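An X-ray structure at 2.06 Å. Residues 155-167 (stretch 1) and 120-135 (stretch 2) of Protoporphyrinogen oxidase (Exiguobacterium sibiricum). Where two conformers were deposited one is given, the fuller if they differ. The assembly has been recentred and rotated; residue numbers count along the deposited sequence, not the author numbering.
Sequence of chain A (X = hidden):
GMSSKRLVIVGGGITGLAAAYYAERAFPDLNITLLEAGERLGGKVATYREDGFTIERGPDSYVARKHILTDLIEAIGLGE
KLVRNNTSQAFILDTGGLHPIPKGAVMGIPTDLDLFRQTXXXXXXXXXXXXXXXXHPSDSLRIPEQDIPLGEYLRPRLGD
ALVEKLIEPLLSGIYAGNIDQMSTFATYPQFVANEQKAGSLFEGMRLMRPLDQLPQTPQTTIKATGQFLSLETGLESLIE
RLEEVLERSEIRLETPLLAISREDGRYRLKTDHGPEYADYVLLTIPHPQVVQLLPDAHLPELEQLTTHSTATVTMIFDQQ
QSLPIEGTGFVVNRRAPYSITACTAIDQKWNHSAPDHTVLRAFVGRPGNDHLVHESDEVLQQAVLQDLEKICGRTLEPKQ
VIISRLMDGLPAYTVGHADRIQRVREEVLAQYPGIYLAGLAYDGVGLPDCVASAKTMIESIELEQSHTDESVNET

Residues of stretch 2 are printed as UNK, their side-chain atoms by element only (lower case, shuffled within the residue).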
ATOM      1  N   ARG A 155      20.287  10.224   6.819  1.00 20.62           N
ATOM      2  CA  ARG A 155      21.531  10.447   6.108  1.00 18.64           C
ATOM      3  C   ARG A 155      22.677  10.938   7.020  1.00 18.25           C
ATOM      4  O   ARG A 155      23.801  10.460   6.920  1.00 19.63           O
ATOM      5  CB  ARG A 155      21.351  11.391   4.893  1.00 19.47           C
ATOM      6  CG  ARG A 155      20.698  10.697   3.686  1.00 17.99           C
ATOM      7  CD  ARG A 155      20.267  11.684   2.647  1.00 25.40           C
ATOM      8  NE  ARG A 155      19.556  11.053   1.546  1.00 21.57           N
ATOM      9  CZ  ARG A 155      20.117  10.478   0.489  1.00 24.61           C
ATOM     10  NH1 ARG A 155      21.435  10.422   0.335  1.00 27.91           N
ATOM     11  NH2 ARG A 155      19.337   9.913  -0.406  1.00 27.23           N
ATOM     12  N   PRO A 156      22.403  11.894   7.903  1.00 21.14           N
ATOM     13  CA  PRO A 156      23.505  12.297   8.795  1.00 23.73           C
ATOM     14  C   PRO A 156      23.987  11.205   9.778  1.00 24.95           C
ATOM     15  O   PRO A 156      25.116  11.276  10.265  1.00 25.95           O
ATOM     16  CB  PRO A 156      22.934  13.507   9.571  1.00 23.37           C
ATOM     17  CG  PRO A 156      21.611  13.857   8.888  1.00 23.75           C
ATOM     18  CD  PRO A 156      21.176  12.703   8.071  1.00 21.86           C
ATOM     19  N   ARG A 157      23.133  10.226  10.078  1.00 24.54           N
ATOM     20  CA  ARG A 157      23.448   9.175  11.027  1.00 22.29           C
ATOM     21  C   ARG A 157      24.104   7.977  10.379  1.00 24.49           C
ATOM     22  O   ARG A 157      24.886   7.288  11.026  1.00 26.71           O
ATOM     23  CB  ARG A 157      22.180   8.725  11.771  1.00 19.56           C
ATOM     24  CG  ARG A 157      21.588   9.833  12.666  1.00 19.97           C
ATOM     25  CD  ARG A 157      20.182   9.519  13.237  1.00 19.75           C
ATOM     26  NE  ARG A 157      19.864  10.491  14.271  1.00 20.46           N
ATOM     27  CZ  ARG A 157      19.561  11.779  14.038  1.00 25.52           C
ATOM     28  NH1 ARG A 157      19.452  12.262  12.801  1.00 20.27           N
ATOM     29  NH2 ARG A 157      19.384  12.604  15.045  1.00 28.18           N
ATOM     30  N   LEU A 158      23.743   7.692   9.129  1.00 24.16           N
ATOM     31  CA  LEU A 158      24.149   6.461   8.456  1.00 24.39           C
ATOM     32  C   LEU A 158      24.941   6.689   7.164  1.00 21.30           C
ATOM     33  O   LEU A 158      25.497   5.733   6.609  1.00 22.47           O
ATOM     34  CB  LEU A 158      22.925   5.590   8.104  1.00 22.47           C
ATOM     35  CG  LEU A 158      22.047   5.131   9.238  1.00 27.34           C
ATOM     36  CD1 LEU A 158      20.671   4.624   8.658  1.00 23.18           C
ATOM     37  CD2 LEU A 158      22.798   4.088  10.115  1.00 27.08           C
ATOM     38  N   GLY A 159      24.960   7.923   6.670  1.00 24.58           N
ATOM     39  CA  GLY A 159      25.603   8.234   5.403  1.00 23.22           C
ATOM     40  C   GLY A 159      24.744   7.978   4.166  1.00 27.03           C
ATOM     41  O   GLY A 159      23.776   7.190   4.179  1.00 25.43           O
ATOM     42  N   ASP A 160      25.119   8.638   3.078  1.00 26.50           N
ATOM     43  CA  ASP A 160      24.332   8.610   1.841  1.00 24.70           C
ATOM     44  C   ASP A 160      24.333   7.260   1.166  1.00 23.67           C
ATOM     45  O   ASP A 160      23.275   6.795   0.708  1.00 24.83           O
ATOM     46  CB  ASP A 160      24.840   9.646   0.841  1.00 23.39           C
ATOM     47  CG  ASP A 160      24.666  11.058   1.315  1.00 23.61           C
ATOM     48  OD1 ASP A 160      23.642  11.424   1.958  1.00 27.56           O
ATOM     49  OD2 ASP A 160      25.556  11.856   0.993  1.00 34.33           O
ATOM     50  N   ALA A 161      25.492   6.611   1.121  1.00 22.76           N
ATOM     51  CA  ALA A 161      25.602   5.311   0.485  1.00 22.65           C
ATOM     52  C   ALA A 161      24.615   4.284   1.045  1.00 24.03           C
ATOM     53  O   ALA A 161      23.935   3.577   0.292  1.00 24.29           O
ATOM     54  CB  ALA A 161      27.069   4.768   0.600  1.00 21.36           C
ATOM     55  N   LEU A 162      24.534   4.166   2.368  1.00 26.33           N
ATOM     56  CA  LEU A 162      23.655   3.109   2.952  1.00 24.06           C
ATOM     57  C   LEU A 162      22.172   3.453   2.687  1.00 21.99           C
ATOM     58  O   LEU A 162      21.356   2.593   2.368  1.00 25.19           O
ATOM     59  CB  LEU A 162      23.925   2.927   4.454  1.00 22.90           C
ATOM     60  CG  LEU A 162      23.164   1.808   5.215  1.00 27.97           C
ATOM     61  CD1 LEU A 162      23.651   0.440   4.806  1.00 25.03           C
ATOM     62  CD2 LEU A 162      23.283   1.983   6.767  1.00 22.32           C
ATOM     63  N   VAL A 163      21.828   4.714   2.848  1.00 22.52           N
ATOM     64  CA  VAL A 163      20.461   5.158   2.574  1.00 23.14           C
ATOM     65  C   VAL A 163      20.060   4.857   1.127  1.00 24.80           C
ATOM     66  O   VAL A 163      18.993   4.261   0.864  1.00 21.95           O
ATOM     67  CB  VAL A 163      20.303   6.665   2.865  1.00 23.46           C
ATOM     68  CG1 VAL A 163      19.035   7.198   2.224  1.00 21.17           C
ATOM     69  CG2 VAL A 163      20.288   6.893   4.347  1.00 12.96           C
ATOM     70  N   GLU A 164      20.945   5.215   0.190  1.00 24.21           N
ATOM     71  CA  GLU A 164      20.668   5.014  -1.247  1.00 23.32           C
ATOM     72  C   GLU A 164      20.681   3.600  -1.731  1.00 20.18           C
ATOM     73  O   GLU A 164      19.785   3.194  -2.458  1.00 21.33           O
ATOM     74  CB  GLU A 164      21.663   5.826  -2.098  1.00 22.86           C
ATOM     75  CG  GLU A 164      21.467   7.251  -1.870  1.00 15.49           C
ATOM     76  CD  GLU A 164      22.531   8.138  -2.439  1.00 26.20           C
ATOM     77  OE1 GLU A 164      23.376   7.678  -3.238  1.00 27.77           O
ATOM     78  OE2 GLU A 164      22.491   9.309  -2.077  1.00 19.23           O
ATOM     79  N   LYS A 165      21.699   2.841  -1.328  1.00 23.18           N
ATOM     80  CA  LYS A 165      21.915   1.492  -1.829  1.00 23.89           C
ATOM     81  C   LYS A 165      21.092   0.441  -1.108  1.00 22.36           C
ATOM     82  O   LYS A 165      20.832  -0.646  -1.670  1.00 22.23           O
ATOM     83  CB  LYS A 165      23.409   1.098  -1.757  1.00 24.39           C
ATOM     84  CG  LYS A 165      24.300   1.951  -2.660  1.00 25.09           C
ATOM     85  CD  LYS A 165      25.785   1.561  -2.542  1.00 26.29           C
ATOM     86  CE  LYS A 165      26.617   2.269  -3.605  1.00 32.50           C
ATOM     87  NZ  LYS A 165      27.996   1.685  -3.743  1.00 44.21           N
ATOM     88  N   LEU A 166      20.722   0.693   0.144  1.00 20.43           N
ATOM     89  CA  LEU A 166      19.976  -0.349   0.898  1.00 16.03           C
ATOM     90  C   LEU A 166      18.626   0.099   1.480  1.00 19.14           C
ATOM     91  O   LEU A 166      17.601  -0.537   1.215  1.00 20.75           O
ATOM     92  CB  LEU A 166      20.864  -0.955   1.977  1.00 17.43           C
ATOM     93  CG  LEU A 166      20.157  -2.020   2.818  1.00 24.27           C
ATOM     94  CD1 LEU A 166      19.616  -3.154   1.944  1.00 21.59           C
ATOM     95  CD2 LEU A 166      21.086  -2.501   3.935  1.00 24.69           C
ATOM     96  N   ILE A 167      18.608   1.190   2.247  1.00 21.88           N
ATOM     97  CA  ILE A 167      17.430   1.531   3.047  1.00 21.44           C
ATOM     98  C   ILE A 167      16.259   1.955   2.165  1.00 22.72           C
ATOM     99  O   ILE A 167      15.153   1.459   2.300  1.00 21.92           O
ATOM    100  CB  ILE A 167      17.693   2.658   4.024  1.00 21.16           C
ATOM    101  CG1 ILE A 167      18.933   2.382   4.893  1.00 29.56           C
ATOM    102  CG2 ILE A 167      16.484   2.852   4.951  1.00 19.38           C
ATOM    103  CD1 ILE A 167      18.824   1.205   5.748  1.00 23.69           C
ATOM    104  N   UNK A 120      28.362  -7.376  -0.067  1.00 33.35           N
ATOM    105  CA  UNK A 120      28.947  -6.879  -1.297  1.00 34.00           C
ATOM    106  C   UNK A 120      28.206  -5.642  -1.826  1.00 33.63           C
ATOM    107  O   UNK A 120      28.538  -5.110  -2.864  1.00 35.51           O
ATOM    108  o   UNK A 120      27.646  -8.619  -2.497  1.00 37.47           O
ATOM    109  c   UNK A 120      29.961  -9.111  -2.054  1.00 33.62           C
ATOM    110  c   UNK A 120      28.952  -8.019  -2.396  1.00 34.79           C
ATOM    111  N   UNK A 121      27.221  -5.158  -1.089  1.00 33.15           N
ATOM    112  CA  UNK A 121      26.323  -4.139  -1.602  1.00 31.17           C
ATOM    113  C   UNK A 121      26.987  -2.778  -1.507  1.00 31.31           C
ATOM    114  O   UNK A 121      26.722  -1.878  -2.306  1.00 32.69           O
ATOM    115  c   UNK A 121      23.691  -3.575  -1.225  1.00 31.03           C
ATOM    116  c   UNK A 121      22.629  -4.222  -0.344  1.00 32.30           C
ATOM    117  c   UNK A 121      23.357  -3.753  -2.685  1.00 20.74           C
ATOM    118  c   UNK A 121      25.013  -4.201  -0.805  1.00 30.67           C
ATOM    119  N   UNK A 122      27.859  -2.629  -0.516  1.00 31.18           N
ATOM    120  CA  UNK A 122      28.630  -1.402  -0.341  1.00 31.58           C
ATOM    121  C   UNK A 122      30.116  -1.735  -0.578  1.00 29.91           C
ATOM    122  O   UNK A 122      30.544  -2.869  -0.421  1.00 29.08           O
ATOM    123  c   UNK A 122      27.115   0.685   2.665  1.00 31.66           C
ATOM    124  c   UNK A 122      25.914  -0.614   0.831  1.00 31.52           C
ATOM    125  c   UNK A 122      27.209   0.097   1.232  1.00 36.59           C
ATOM    126  c   UNK A 122      28.406  -0.850   1.074  1.00 32.69           C
ATOM    127  N   UNK A 123      30.893  -0.746  -0.969  1.00 29.54           N
ATOM    128  CA  UNK A 123      32.340  -0.918  -1.040  1.00 31.58           C
ATOM    129  C   UNK A 123      32.928  -0.973   0.385  1.00 35.10           C
ATOM    130  O   UNK A 123      32.259  -0.612   1.372  1.00 33.96           O
ATOM    131  o   UNK A 123      32.838   1.410  -0.886  1.00 28.48           O
ATOM    132  c   UNK A 123      32.336   0.501  -3.169  1.00 25.46           C
ATOM    133  c   UNK A 123      32.989   0.257  -1.735  1.00 30.34           C
ATOM    134  N   UNK A 124      34.186  -1.389   0.482  1.00 34.26           N
ATOM    135  CA  UNK A 124      34.887  -1.511   1.766  0.50 35.51           C
ATOM    136  C   UNK A 124      34.896  -0.172   2.469  1.00 34.47           C
ATOM    137  O   UNK A 124      34.650  -0.071   3.669  1.00 33.87           O
ATOM    138  o   UNK A 124      36.053  -4.127   3.488  0.50 41.96           O
ATOM    139  c   UNK A 124      36.349  -1.954   1.560  0.50 37.05           C
ATOM    140  o   UNK A 124      36.205  -2.576   5.030  0.50 37.02           O
ATOM    141  c   UNK A 124      37.132  -2.105   2.866  0.50 37.03           C
ATOM    142  c   UNK A 124      36.415  -2.999   3.868  0.50 37.82           C
ATOM    143  N   UNK A 125      35.203   0.866   1.701  1.00 29.41           N
ATOM    144  CA  UNK A 125      35.249   2.193   2.239  1.00 29.42           C
ATOM    145  C   UNK A 125      33.895   2.644   2.779  1.00 27.59           C
ATOM    146  O   UNK A 125      33.824   3.233   3.856  1.00 29.48           O
ATOM    147  c   UNK A 125      35.725   3.164   1.172  1.00 31.20           C
ATOM    148  o   UNK A 125      37.220   5.095  -0.124  1.00 59.69           O
ATOM    149  c   UNK A 125      36.374   5.561   0.676  1.00 53.10           C
ATOM    150  c   UNK A 125      35.566   4.612   1.549  1.00 40.49           C
ATOM    151  o   UNK A 125      36.164   6.788   0.811  1.00 58.00           O
ATOM    152  N   UNK A 126      32.828   2.404   2.025  1.00 27.93           N
ATOM    153  CA  UNK A 126      31.467   2.737   2.503  1.00 28.76           C
ATOM    154  C   UNK A 126      31.144   1.957   3.796  1.00 27.31           C
ATOM    155  O   UNK A 126      30.610   2.519   4.733  1.00 29.11           O
ATOM    156  c   UNK A 126      30.420   3.426   0.304  1.00 29.97           C
ATOM    157  o   UNK A 126      29.555   3.764  -1.854  1.00 40.01           O
ATOM    158  c   UNK A 126      30.421   2.427   1.428  1.00 29.67           C
ATOM    159  o   UNK A 126      29.556   1.682  -1.138  1.00 32.58           O
ATOM    160  c   UNK A 126      29.789   2.907  -0.980  1.00 32.79           C
ATOM    161  N   UNK A 127      31.521   0.682   3.849  1.00 27.39           N
ATOM    162  CA  UNK A 127      31.335  -0.123   5.054  1.00 27.85           C
ATOM    163  C   UNK A 127      32.080   0.474   6.233  1.00 27.87           C
ATOM    164  O   UNK A 127      31.500   0.681   7.291  1.00 27.83           O
ATOM    165  c   UNK A 127      30.787  -2.256   3.918  1.00 29.31           C
ATOM    166  n   UNK A 127      32.194  -5.653   2.627  1.00 25.75           N
ATOM    167  c   UNK A 127      31.729  -1.570   4.834  1.00 25.52           C
ATOM    168  c   UNK A 127      32.151  -4.149   2.835  1.00 31.58           C
ATOM    169  c   UNK A 127      31.029  -3.755   3.801  1.00 34.45           C
ATOM    170  N   UNK A 128      33.337   0.833   6.041  1.00 29.27           N
ATOM    171  CA  UNK A 128      34.089   1.405   7.133  1.00 27.26           C
ATOM    172  C   UNK A 128      33.388   2.662   7.597  1.00 27.23           C
ATOM    173  O   UNK A 128      33.331   2.942   8.771  1.00 28.02           O
ATOM    174  o   UNK A 128      37.038   0.155   8.740  1.00 37.23           O
ATOM    175  n   UNK A 128      36.121   1.613  10.148  1.00 30.28           N
ATOM    176  c   UNK A 128      36.546   1.257   8.961  1.00 36.43           C
ATOM    177  c   UNK A 128      35.501   1.740   6.714  1.00 27.99           C
ATOM    178  c   UNK A 128      36.380   2.278   7.851  1.00 34.44           C
ATOM    179  N   UNK A 129      32.868   3.429   6.669  1.00 27.89           N
ATOM    180  CA  UNK A 129      32.193   4.686   7.031  1.00 29.46           C
ATOM    181  C   UNK A 129      30.889   4.478   7.828  1.00 25.48           C
ATOM    182  O   UNK A 129      30.552   5.284   8.688  1.00 26.55           O
ATOM    183  o   UNK A 129      30.532   6.655   3.600  1.00 51.76           O
ATOM    184  c   UNK A 129      30.868   6.546   5.972  1.00 31.73           C
ATOM    185  o   UNK A 129      30.309   8.485   4.788  1.00 30.68           O
ATOM    186  c   UNK A 129      30.553   7.281   4.690  1.00 42.98           C
ATOM    187  c   UNK A 129      31.894   5.485   5.775  1.00 27.65           C
ATOM    188  N   UNK A 130      30.160   3.422   7.508  1.00 21.81           N
ATOM    189  CA  UNK A 130      28.932   3.075   8.245  1.00 23.20           C
ATOM    190  C   UNK A 130      29.305   2.682   9.653  1.00 20.26           C
ATOM    191  O   UNK A 130      28.716   3.187  10.598  1.00 18.23           O
ATOM    192  c   UNK A 130      27.551   2.560   6.244  1.00 21.12           C
ATOM    193  c   UNK A 130      28.129   1.954   7.512  1.00 23.23           C
ATOM    194  c   UNK A 130      27.051   1.391   8.367  1.00 18.91           C
ATOM    195  N   UNK A 131      30.370   1.901   9.801  1.00 21.50           N
ATOM    196  CA  UNK A 131      30.799   1.454  11.126  1.00 23.93           C
ATOM    197  C   UNK A 131      31.195   2.632  12.007  1.00 24.31           C
ATOM    198  O   UNK A 131      30.745   2.732  13.158  1.00 22.76           O
ATOM    199  c   UNK A 131      31.923   0.407  11.042  1.00 22.61           C
ATOM    200  N   UNK A 132      31.972   3.554  11.446  1.00 24.53           N
ATOM    201  CA  UNK A 132      32.459   4.694  12.187  1.00 22.99           C
ATOM    202  C   UNK A 132      31.316   5.594  12.608  1.00 25.00           C
ATOM    203  O   UNK A 132      31.338   6.180  13.708  1.00 24.94           O
ATOM    204  o   UNK A 132      35.020   3.765  11.637  1.00 27.12           O
ATOM    205  c   UNK A 132      34.745   4.826  11.043  1.00 35.67           C
ATOM    206  o   UNK A 132      35.500   5.329  10.198  1.00 34.91           O
ATOM    207  c   UNK A 132      33.425   5.537  11.332  1.00 27.32           C
ATOM    208  N   UNK A 133      30.343   5.769  11.717  1.00 24.54           N
ATOM    209  CA  UNK A 133      29.153   6.580  12.043  1.00 24.80           C
ATOM    210  C   UNK A 133      28.337   5.908  13.179  1.00 22.63           C
ATOM    211  O   UNK A 133      27.937   6.582  14.108  1.00 22.72           O
ATOM    212  c   UNK A 133      28.285   6.845  10.792  1.00 22.75           C
ATOM    213  c   UNK A 133      28.804   7.812   9.694  1.00 28.71           C
ATOM    214  c   UNK A 133      28.793   9.235  10.172  1.00 21.53           C
ATOM    215  c   UNK A 133      27.966   7.718   8.413  1.00 24.28           C
ATOM    216  N   UNK A 134      28.156   4.578  13.117  1.00 20.47           N
ATOM    217  CA  UNK A 134      27.344   3.863  14.105  1.00 22.22           C
ATOM    218  C   UNK A 134      27.994   3.800  15.499  1.00 22.93           C
ATOM    219  O   UNK A 134      27.312   4.094  16.504  1.00 20.68           O
ATOM    220  c   UNK A 134      25.848   1.007  11.953  1.00 24.21           C
ATOM    221  c   UNK A 134      25.938   2.415  12.439  1.00 24.28           C
ATOM    222  c   UNK A 134      24.531   2.928  12.841  1.00 18.78           C
ATOM    223  c   UNK A 134      26.945   2.471  13.612  1.00 19.98           C
ATOM    224  N   UNK A 135      29.298   3.468  15.547  1.00 21.10           N
ATOM    225  CA  UNK A 135      30.029   3.346  16.815  1.00 22.67           C
ATOM    226  C   UNK A 135      30.501   4.642  17.404  1.00 21.81           C
ATOM    227  O   UNK A 135      30.752   4.688  18.620  1.00 20.49           O
ATOM    228  c   UNK A 135      31.250   2.440  16.678  1.00 24.30           C
ATOM    229  c   UNK A 135      30.914   0.981  16.401  1.00 27.55           C
ATOM    230  c   UNK A 135      32.205   0.242  16.068  1.00 28.80           C
ATOM    231  c   UNK A 135      30.171   0.362  17.587  1.00 19.29           C
TER
HETATM  232  O   HOH W   1      28.067   7.971   2.075  1.00 29.31           O
HETATM  233  O   HOH W   2      27.545   9.989   3.441  1.00 30.94           O
HETATM  234  O   HOH W   3      26.008   8.395  13.188  1.00 24.33           O

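Position 120 has three side-chain atoms: one carbon carrying an oxygen and a carbon. It lies out of reach of stretch 1. It is Thr 120.

Position 121 has four carbons, forked at the second. One fork tip lies 3.9 Å from Leu 166 CD1, and the backbone O is 3.6 Å from Lys 165 CD. This is Leu 121, and the tip is CD2.

Position 122 is also four carbons forked at the second. This is Leu 122; CD2 is 4.1 Å from Leu 162 CD1, and CD1 is 4.0 Å from Lys 165 CB.

Position 123 has one carbon carrying an oxygen and a carbon, and makes no contact. It is Thr 123. It sits right before the helix, as its N-cap.

Position 124 has three carbons, the third carrying two oxygens. It is out of reach: Glu 124. Position 125 has the same pattern and is also out of reach: Glu 125.

Position 126 repeats the pattern, but here CA-to-CB points toward stretch 1. One carboxylate oxygen is 3.0 Å from Lys 165 NZ. This is Glu 126. Its N donates to Thr 123 OG1 (3.1 Å), the capping bond, while Thr 123 N donates to Glu 126 OE1 (2.8 Å).

Position 127 is four carbons in a row ending in nitrogen: Lys 127. It does not reach stretch 1.

Position 128 has three carbons, the third carrying one oxygen and one nitrogen. The amide marks Gln 128, also out of reach.

Position 129 has three carbons and two terminal oxygens. It is Glu 129. It meets stretch 1 through water: water 1 donates to OE1 (3.2 Å) and accepts from Ala 161 N (3.1 Å).

Position 130 is one carbon carrying two carbons, so Val 130. Its CG2 is 3.8 Å from Leu 158 O and 4.1 Å from Leu 162 CB.

Position 131 has a single carbon: Ala 131, out of reach. Position 132 has two carbons, the second carrying two oxygens. It is Asp 132.

Position 133 has four carbons forked at the second; CA-to-CB points toward stretch 1. It is Leu 133. Its CB is 3.4 Å from Arg 157 O, and its CD1 is 3.5 Å from Gly 159 N.

Position 134 has the same fork: Leu 134. Its CD2 is 3.4 Å from Leu 158 CD2. Position 135 is another such fork, out of reach: Leu 135.

The contact joins apolar packing to a salt bridge. Helices 160-167 and 124-135 cross at -112°. Leu 162 packs on Val 130 and Leu 122, Leu 166 on Leu 121, and Leu 158 on Leu 134. Ala 161 CB lies 3.6 Å from Glu 126 CG. Lys 165 NZ bonds Glu 126 OE1 at 3.0 Å and, weakly, OE2 at 3.2 Å. Glu 126 OE1 accepts from both Thr 123 N and Lys 165 NZ. Gly 159 has positive phi; a CB there would sit 3.3 Å from Leu 133 CD1.

Stretch 2, residues 120-135: TLLTEEEKQEVADLLL
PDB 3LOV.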